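Local coordinates for sarcoplasmic calcium-binding proteins II, V, VI, and VII (Branchiostoma lanceolatum, PDB 2SAS), which binds calcium ions through EF-hand loops and seems to be more abundant in fast-contracting muscles, although no functional role has been established from this, at residues Val122-Phe127 / Ala139-Val144; Phe109-Met114 / Phe156-Tyr161. All blocks are in the same frame, centred on the assembly; numbering follows the deposited sequence.

Interaction 1: Val122-Phe127 / Ala139-Val144; sequences VDLEEF and ADVPAV. With CA (calcium ion), chain D.
Phe127, on the helix that leaves the third EF-hand calcium loop, reaches across to Val141 and Val144 on the first helix of the fourth EF-hand, with Leu124 beside it against Val141 and Pro142, so that exiting and entering helices of paired hands meet. The Phe127 ring does most of the work. The bond from CA to CB of Phe127 points toward helix 141-149, and chi1 of -179° carries CG on, anti to the backbone N. Val141 CG1 sits at the ring's edge, near its plane, 3.4 Å from Phe127 CD2, while the side chain of Val144 crosses that of Phe127 at about a right angle and brings its CG1 to 3.6 Å from both CE2 and CZ. An alanine in place of Phe127 would probably open a gap between the two helices and leave both valine CG1 methyls without their aromatic partner. At the partly exposed margin, Leu124 CD2 rests 4.3 Å from Pro142 CA. Another side of this helix start serves the metal: Asp123 and Glu126 form a capping box, Glu126 N donating to Asp123 OD1. The bond from Asp123 N to Glu126 OE1 is likely to steady the carboxylate, whose OE1 binds calcium at 2.2 Å and OE2 at 2.5 Å.

Interaction 2: Phe109-Met114 / Phe156-Tyr161; sequences FLFKGM and FDLNRY
Phe111 and Leu158 mark the closest backbone approach, CA to CA 6.6 Å, where the last turns of helix 103-114 meet the start of helix 158-170. These are the entering helix of the third EF-hand and the second helix of the fourth, packed within one paired-hand unit. Phe111 is the centrepiece: its ring lies against the first turn of helix 158-170. Leu158 CA stands over the centre of one ring face, 4.0 Å above the plane, and Leu158 N lies over a face too, 3.5 Å from Phe111 CZ. The side chains of Phe111 and Tyr161 run past one another antiparallel, with ring planes at 51°, neither stacked nor edge-to-face; Phe111 CB lies over a face of the Tyr161 ring, offset toward the rim, and Phe111 CD1 comes within 3.5 Å of Tyr161 CB. Farther out on the tyrosine, the hydroxyl OH packs 3.4 Å from Leu110 CB. Asp157 N-caps the helix through weak side-chain bonds to the backbone N atoms of Asn159 and Arg160, while its carbonyl O accepts from Arg160 N and Tyr161 N. Met114 SD lies 3.6 Å from Tyr161 CE1 in an oblique Met-aromatic contact, and the bend at chi3 (79°) turns Met114 CE to 3.9 Å from Phe156 CZ.

How the interactions relate
Both interactions join the third EF-hand to the fourth, one through each helix of the third hand, and interaction 1 is nested in the chain loop that interaction 2 closes. Interaction 2 is the deeper, centred about 9 Å from the centre of the chain against about 17 Å for interaction 1, and it buries more surface, with aromatic rings and a methionine sulfur. Interaction 1 lies farther out, mostly aliphatic around one ring, and carries a calcium ligand. They meet directly: Val122 N probably hydrogen-bonds to Phe156 O, Val122 CG1 packs on Phe111 CE1 at 3.3 Å, and Phe127 touches Phe156.

Interaction 1: Val122-Phe127 / Ala139-Val144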
ATOM      1  N   VAL A 122      -0.087  -8.423  20.291  1.00 15.04           N
ATOM      2  CA  VAL A 122       0.101  -8.878  18.891  1.00 16.69           C
ATOM      3  C   VAL A 122       1.645  -9.079  18.941  1.00 17.41           C
ATOM      4  O   VAL A 122       2.367  -8.098  19.234  1.00 16.44           O
ATOM      5  CB  VAL A 122      -0.472  -8.080  17.727  1.00 15.52           C
ATOM      6  CG1 VAL A 122      -1.572  -7.121  18.113  1.00 15.54           C
ATOM      7  CG2 VAL A 122       0.529  -7.486  16.775  1.00 14.93           C
ATOM      8  N   ASP A 123       2.035 -10.337  18.759  1.00 16.36           N
ATOM      9  CA  ASP A 123       3.496 -10.587  18.854  1.00 17.89           C
ATOM     10  C   ASP A 123       4.062 -10.281  17.472  1.00 18.08           C
ATOM     11  O   ASP A 123       3.188  -9.920  16.652  1.00 19.85           O
ATOM     12  CB  ASP A 123       3.797 -11.959  19.402  1.00 17.93           C
ATOM     13  CG  ASP A 123       3.210 -13.080  18.616  1.00 17.98           C
ATOM     14  OD1 ASP A 123       3.238 -13.082  17.399  1.00 19.95           O
ATOM     15  OD2 ASP A 123       2.660 -14.007  19.248  1.00 23.96           O
ATOM     16  N   LEU A 124       5.345 -10.442  17.325  1.00 16.43           N
ATOM     17  CA  LEU A 124       6.077 -10.203  16.087  1.00 17.07           C
ATOM     18  C   LEU A 124       5.567 -11.005  14.903  1.00 17.48           C
ATOM     19  O   LEU A 124       5.477 -10.483  13.783  1.00 18.39           O
ATOM     20  CB  LEU A 124       7.562 -10.505  16.389  1.00 17.36           C
ATOM     21  CG  LEU A 124       8.724  -9.744  15.830  1.00 17.69           C
ATOM     22  CD1 LEU A 124       9.913 -10.739  15.621  1.00 17.06           C
ATOM     23  CD2 LEU A 124       8.395  -9.137  14.486  1.00 17.93           C
ATOM     24  N   GLU A 125       5.264 -12.279  15.059  1.00 18.21           N
ATOM     25  CA  GLU A 125       4.778 -13.097  13.950  1.00 19.30           C
ATOM     26  C   GLU A 125       3.403 -12.600  13.511  1.00 18.56           C
ATOM     27  O   GLU A 125       3.138 -12.532  12.304  1.00 16.66           O
ATOM     28  CB  GLU A 125       4.806 -14.557  14.211  1.00 22.57           C
ATOM     29  CG  GLU A 125       3.687 -15.532  13.833  1.00 27.95           C
ATOM     30  CD  GLU A 125       2.914 -16.020  15.036  1.00 31.34           C
ATOM     31  OE1 GLU A 125       3.678 -16.454  15.939  1.00 32.58           O
ATOM     32  OE2 GLU A 125       1.693 -15.961  15.137  1.00 34.31           O
ATOM     33  N   GLU A 126       2.600 -12.232  14.505  1.00 18.58           N
ATOM     34  CA  GLU A 126       1.246 -11.687  14.206  1.00 18.85           C
ATOM     35  C   GLU A 126       1.397 -10.389  13.448  1.00 20.77           C
ATOM     36  O   GLU A 126       0.763 -10.175  12.391  1.00 21.84           O
ATOM     37  CB  GLU A 126       0.455 -11.465  15.503  1.00 15.87           C
ATOM     38  CG  GLU A 126       0.279 -12.793  16.273  1.00 11.18           C
ATOM     39  CD  GLU A 126      -0.513 -12.821  17.480  1.00 12.55           C
ATOM     40  OE1 GLU A 126      -0.393 -11.847  18.263  1.00 14.44           O
ATOM     41  OE2 GLU A 126      -1.319 -13.695  17.790  1.00 14.87           O
ATOM     42  N   PHE A 127       2.331  -9.553  13.929  1.00 21.44           N
ATOM     43  CA  PHE A 127       2.588  -8.260  13.281  1.00 21.09           C
ATOM     44  C   PHE A 127       3.019  -8.520  11.850  1.00 21.65           C
ATOM     45  O   PHE A 127       2.512  -7.871  10.913  1.00 21.70           O
ATOM     46  CB  PHE A 127       3.523  -7.371  14.128  1.00 21.19           C
ATOM     47  CG  PHE A 127       3.750  -6.054  13.437  1.00 22.66           C
ATOM     48  CD1 PHE A 127       2.709  -5.100  13.469  1.00 23.90           C
ATOM     49  CD2 PHE A 127       4.922  -5.800  12.726  1.00 21.64           C
ATOM     50  CE1 PHE A 127       2.806  -3.895  12.794  1.00 22.87           C
ATOM     51  CE2 PHE A 127       5.069  -4.584  12.068  1.00 23.61           C
ATOM     52  CZ  PHE A 127       3.994  -3.639  12.091  1.00 24.59           C
ATOM     53  N   ALA A 139       9.910  -3.428   5.430  1.00 26.25           N
ATOM     54  CA  ALA A 139      11.242  -3.849   5.005  1.00 25.60           C
ATOM     55  C   ALA A 139      12.177  -4.428   6.055  1.00 26.03           C
ATOM     56  O   ALA A 139      13.268  -5.003   5.763  1.00 27.83           O
ATOM     57  CB  ALA A 139      11.960  -2.667   4.329  1.00 24.10           C
ATOM     58  N   ASP A 140      11.853  -4.272   7.292  1.00 24.79           N
ATOM     59  CA  ASP A 140      12.641  -4.800   8.456  1.00 22.51           C
ATOM     60  C   ASP A 140      11.481  -4.923   9.435  1.00 20.19           C
ATOM     61  O   ASP A 140      11.058  -3.893   9.950  1.00 20.00           O
ATOM     62  CB  ASP A 140      13.748  -3.815   8.740  1.00 23.71           C
ATOM     63  CG  ASP A 140      14.760  -4.218   9.777  1.00 24.79           C
ATOM     64  OD1 ASP A 140      14.443  -4.968  10.693  1.00 27.63           O
ATOM     65  OD2 ASP A 140      15.915  -3.763   9.685  1.00 26.19           O
ATOM     66  N   VAL A 141      10.865  -6.066   9.547  1.00 19.93           N
ATOM     67  CA  VAL A 141       9.680  -6.149  10.463  1.00 19.27           C
ATOM     68  C   VAL A 141      10.138  -5.988  11.899  1.00 18.71           C
ATOM     69  O   VAL A 141       9.525  -5.170  12.618  1.00 19.20           O
ATOM     70  CB  VAL A 141       8.729  -7.268  10.079  1.00 19.38           C
ATOM     71  CG1 VAL A 141       7.398  -7.132  10.839  1.00 22.92           C
ATOM     72  CG2 VAL A 141       8.391  -7.332   8.603  1.00 18.83           C
ATOM     73  N   PRO A 142      11.158  -6.693  12.352  1.00 17.86           N
ATOM     74  CA  PRO A 142      11.701  -6.568  13.706  1.00 16.60           C
ATOM     75  C   PRO A 142      12.010  -5.134  14.074  1.00 16.21           C
ATOM     76  O   PRO A 142      11.763  -4.739  15.247  1.00 18.14           O
ATOM     77  CB  PRO A 142      12.999  -7.416  13.691  1.00 17.09           C
ATOM     78  CG  PRO A 142      12.722  -8.433  12.619  1.00 18.10           C
ATOM     79  CD  PRO A 142      11.911  -7.706  11.546  1.00 17.47           C
ATOM     80  N   ALA A 143      12.543  -4.300  13.195  1.00 14.15           N
ATOM     81  CA  ALA A 143      12.801  -2.887  13.527  1.00 13.89           C
ATOM     82  C   ALA A 143      11.503  -2.094  13.660  1.00 14.64           C
ATOM     83  O   ALA A 143      11.459  -1.123  14.404  1.00 14.97           O
ATOM     84  CB  ALA A 143      13.676  -2.202  12.506  1.00 13.61           C
ATOM     85  N   VAL A 144      10.471  -2.433  12.885  1.00 15.99           N
ATOM     86  CA  VAL A 144       9.189  -1.700  12.994  1.00 16.56           C
ATOM     87  C   VAL A 144       8.575  -2.144  14.311  1.00 17.06           C
ATOM     88  O   VAL A 144       7.983  -1.367  15.058  1.00 19.67           O
ATOM     89  CB  VAL A 144       8.270  -1.953  11.778  1.00 16.63           C
ATOM     90  CG1 VAL A 144       6.857  -1.489  12.052  1.00 15.86           C
ATOM     91  CG2 VAL A 144       8.834  -1.356  10.502  1.00 11.89           C
TER
HETATM   92 CA    CA D 188      -1.543 -12.642  19.990  1.00 12.82          CA

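Interaction 2: Phe109-Met114 / Phe156-Tyr161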
ATOM      1  N   PHE A 109     -11.839  -3.879  16.929  1.00 21.42           N
ATOM      2  CA  PHE A 109     -12.067  -4.783  15.754  1.00 20.63           C
ATOM      3  C   PHE A 109     -10.759  -4.979  15.026  1.00 19.98           C
ATOM      4  O   PHE A 109     -10.336  -6.119  14.648  1.00 20.91           O
ATOM      5  CB  PHE A 109     -13.271  -4.273  14.952  1.00 19.33           C
ATOM      6  CG  PHE A 109     -13.570  -5.050  13.720  1.00 19.63           C
ATOM      7  CD1 PHE A 109     -12.939  -4.739  12.509  1.00 18.96           C
ATOM      8  CD2 PHE A 109     -14.431  -6.152  13.818  1.00 20.39           C
ATOM      9  CE1 PHE A 109     -13.200  -5.540  11.377  1.00 19.85           C
ATOM     10  CE2 PHE A 109     -14.707  -6.936  12.697  1.00 19.20           C
ATOM     11  CZ  PHE A 109     -14.081  -6.608  11.492  1.00 18.76           C
ATOM     12  N   LEU A 110     -10.062  -3.899  14.746  1.00 19.32           N
ATOM     13  CA  LEU A 110      -8.753  -3.950  14.092  1.00 19.17           C
ATOM     14  C   LEU A 110      -7.752  -4.672  14.987  1.00 19.36           C
ATOM     15  O   LEU A 110      -7.004  -5.526  14.503  1.00 20.83           O
ATOM     16  CB  LEU A 110      -8.268  -2.531  13.847  1.00 21.54           C
ATOM     17  CG  LEU A 110      -8.369  -1.978  12.427  1.00 22.10           C
ATOM     18  CD1 LEU A 110      -9.359  -2.803  11.631  1.00 21.34           C
ATOM     19  CD2 LEU A 110      -8.731  -0.518  12.578  1.00 21.10           C
ATOM     20  N   PHE A 111      -7.746  -4.356  16.280  1.00 19.08           N
ATOM     21  CA  PHE A 111      -6.777  -5.040  17.157  1.00 18.33           C
ATOM     22  C   PHE A 111      -6.971  -6.554  17.187  1.00 19.38           C
ATOM     23  O   PHE A 111      -5.955  -7.257  17.058  1.00 21.23           O
ATOM     24  CB  PHE A 111      -6.726  -4.509  18.552  1.00 16.24           C
ATOM     25  CG  PHE A 111      -5.717  -5.189  19.450  1.00 15.26           C
ATOM     26  CD1 PHE A 111      -4.369  -4.850  19.328  1.00 13.44           C
ATOM     27  CD2 PHE A 111      -6.149  -6.070  20.450  1.00 12.00           C
ATOM     28  CE1 PHE A 111      -3.429  -5.426  20.175  1.00 14.74           C
ATOM     29  CE2 PHE A 111      -5.213  -6.615  21.326  1.00 12.87           C
ATOM     30  CZ  PHE A 111      -3.846  -6.321  21.176  1.00 13.94           C
ATOM     31  N   LYS A 112      -8.178  -7.032  17.385  1.00 20.12           N
ATOM     32  CA  LYS A 112      -8.500  -8.466  17.474  1.00 18.99           C
ATOM     33  C   LYS A 112      -8.267  -9.204  16.179  1.00 18.57           C
ATOM     34  O   LYS A 112      -8.165 -10.444  16.190  1.00 19.20           O
ATOM     35  CB  LYS A 112      -9.955  -8.699  17.861  1.00 21.48           C
ATOM     36  CG  LYS A 112     -10.274  -8.540  19.340  1.00 24.12           C
ATOM     37  CD  LYS A 112     -11.715  -8.069  19.542  1.00 28.28           C
ATOM     38  CE  LYS A 112     -11.907  -7.528  20.937  1.00 30.34           C
ATOM     39  NZ  LYS A 112     -13.332  -7.399  21.320  1.00 31.87           N
ATOM     40  N   GLY A 113      -8.181  -8.503  15.069  1.00 18.01           N
ATOM     41  CA  GLY A 113      -7.925  -9.191  13.790  1.00 17.94           C
ATOM     42  C   GLY A 113      -6.433  -9.350  13.609  1.00 18.88           C
ATOM     43  O   GLY A 113      -5.971 -10.085  12.725  1.00 18.84           O
ATOM     44  N   MET A 114      -5.694  -8.621  14.445  1.00 20.36           N
ATOM     45  CA  MET A 114      -4.199  -8.665  14.344  1.00 20.67           C
ATOM     46  C   MET A 114      -3.747  -9.769  15.311  1.00 20.79           C
ATOM     47  O   MET A 114      -2.973 -10.659  14.939  1.00 22.17           O
ATOM     48  CB  MET A 114      -3.605  -7.321  14.620  1.00 20.18           C
ATOM     49  CG  MET A 114      -3.673  -6.365  13.495  1.00 21.49           C
ATOM     50  SD  MET A 114      -3.355  -4.690  14.141  1.00 24.90           S
ATOM     51  CE  MET A 114      -1.559  -4.774  14.266  1.00 22.09           C
ATOM     52  N   PHE A 156       2.769  -4.720  23.118  1.00 15.00           N
ATOM     53  CA  PHE A 156       1.885  -4.436  22.038  1.00 15.81           C
ATOM     54  C   PHE A 156       0.500  -5.012  22.433  1.00 16.94           C
ATOM     55  O   PHE A 156       0.102  -6.085  21.952  1.00 17.27           O
ATOM     56  CB  PHE A 156       2.285  -4.912  20.639  1.00 15.18           C
ATOM     57  CG  PHE A 156       1.564  -4.271  19.474  1.00 13.71           C
ATOM     58  CD1 PHE A 156       0.569  -3.321  19.666  1.00 12.19           C
ATOM     59  CD2 PHE A 156       1.938  -4.628  18.173  1.00 13.10           C
ATOM     60  CE1 PHE A 156      -0.085  -2.717  18.586  1.00 13.96           C
ATOM     61  CE2 PHE A 156       1.263  -4.064  17.079  1.00 14.28           C
ATOM     62  CZ  PHE A 156       0.241  -3.097  17.280  1.00 13.58           C
ATOM     63  N   ASP A 157      -0.174  -4.273  23.301  1.00 16.42           N
ATOM     64  CA  ASP A 157      -1.528  -4.721  23.675  1.00 18.50           C
ATOM     65  C   ASP A 157      -2.524  -3.672  23.156  1.00 20.45           C
ATOM     66  O   ASP A 157      -2.129  -2.759  22.379  1.00 21.11           O
ATOM     67  CB  ASP A 157      -1.549  -4.980  25.170  1.00 20.92           C
ATOM     68  CG  ASP A 157      -1.667  -3.673  25.934  1.00 21.80           C
ATOM     69  OD1 ASP A 157      -0.865  -2.795  25.627  1.00 22.66           O
ATOM     70  OD2 ASP A 157      -2.586  -3.555  26.759  1.00 26.20           O
ATOM     71  N   LEU A 158      -3.783  -3.806  23.541  1.00 20.61           N
ATOM     72  CA  LEU A 158      -4.901  -2.946  23.163  1.00 19.31           C
ATOM     73  C   LEU A 158      -4.634  -1.489  23.562  1.00 18.44           C
ATOM     74  O   LEU A 158      -4.876  -0.603  22.737  1.00 17.83           O
ATOM     75  CB  LEU A 158      -6.203  -3.468  23.725  1.00 18.81           C
ATOM     76  CG  LEU A 158      -7.493  -3.357  22.944  1.00 20.87           C
ATOM     77  CD1 LEU A 158      -8.672  -3.106  23.875  1.00 19.14           C
ATOM     78  CD2 LEU A 158      -7.434  -2.347  21.815  1.00 18.55           C
ATOM     79  N   ASN A 159      -4.096  -1.251  24.757  1.00 17.43           N
ATOM     80  CA  ASN A 159      -3.819   0.146  25.116  1.00 17.44           C
ATOM     81  C   ASN A 159      -2.671   0.696  24.297  1.00 17.68           C
ATOM     82  O   ASN A 159      -2.600   1.937  24.266  1.00 20.09           O
ATOM     83  CB  ASN A 159      -3.601   0.416  26.598  1.00 18.79           C
ATOM     84  CG  ASN A 159      -4.786  -0.182  27.325  1.00 21.91           C
ATOM     85  OD1 ASN A 159      -4.671  -1.369  27.674  1.00 26.23           O
ATOM     86  ND2 ASN A 159      -5.867   0.570  27.440  1.00 23.01           N
ATOM     87  N   ARG A 160      -1.851  -0.152  23.724  1.00 16.58           N
ATOM     88  CA  ARG A 160      -0.714   0.310  22.919  1.00 16.34           C
ATOM     89  C   ARG A 160      -1.293   0.647  21.521  1.00 17.04           C
ATOM     90  O   ARG A 160      -0.964   1.696  20.995  1.00 18.02           O
ATOM     91  CB  ARG A 160       0.375  -0.728  22.760  1.00 15.35           C
ATOM     92  CG  ARG A 160       1.775  -0.141  22.834  1.00 16.59           C
ATOM     93  CD  ARG A 160       2.014   0.911  21.853  1.00 16.80           C
ATOM     94  NE  ARG A 160       2.977   1.944  22.304  1.00 19.67           N
ATOM     95  CZ  ARG A 160       3.957   2.286  21.468  1.00 19.68           C
ATOM     96  NH1 ARG A 160       4.027   1.511  20.366  1.00 25.52           N
ATOM     97  NH2 ARG A 160       4.846   3.218  21.587  1.00 21.27           N
ATOM     98  N   TYR A 161      -2.161  -0.243  21.099  1.00 17.20           N
ATOM     99  CA  TYR A 161      -2.869  -0.188  19.853  1.00 19.60           C
ATOM    100  C   TYR A 161      -3.594   1.177  19.702  1.00 18.93           C
ATOM    101  O   TYR A 161      -3.298   1.876  18.725  1.00 18.76           O
ATOM    102  CB  TYR A 161      -3.875  -1.356  19.603  1.00 17.73           C
ATOM    103  CG  TYR A 161      -4.305  -1.213  18.161  1.00 19.55           C
ATOM    104  CD1 TYR A 161      -3.455  -1.595  17.121  1.00 18.52           C
ATOM    105  CD2 TYR A 161      -5.541  -0.637  17.831  1.00 21.59           C
ATOM    106  CE1 TYR A 161      -3.858  -1.495  15.802  1.00 17.88           C
ATOM    107  CE2 TYR A 161      -5.943  -0.509  16.502  1.00 19.40           C
ATOM    108  CZ  TYR A 161      -5.093  -0.916  15.497  1.00 19.05           C
ATOM    109  OH  TYR A 161      -5.475  -0.702  14.201  1.00 19.13           O
TER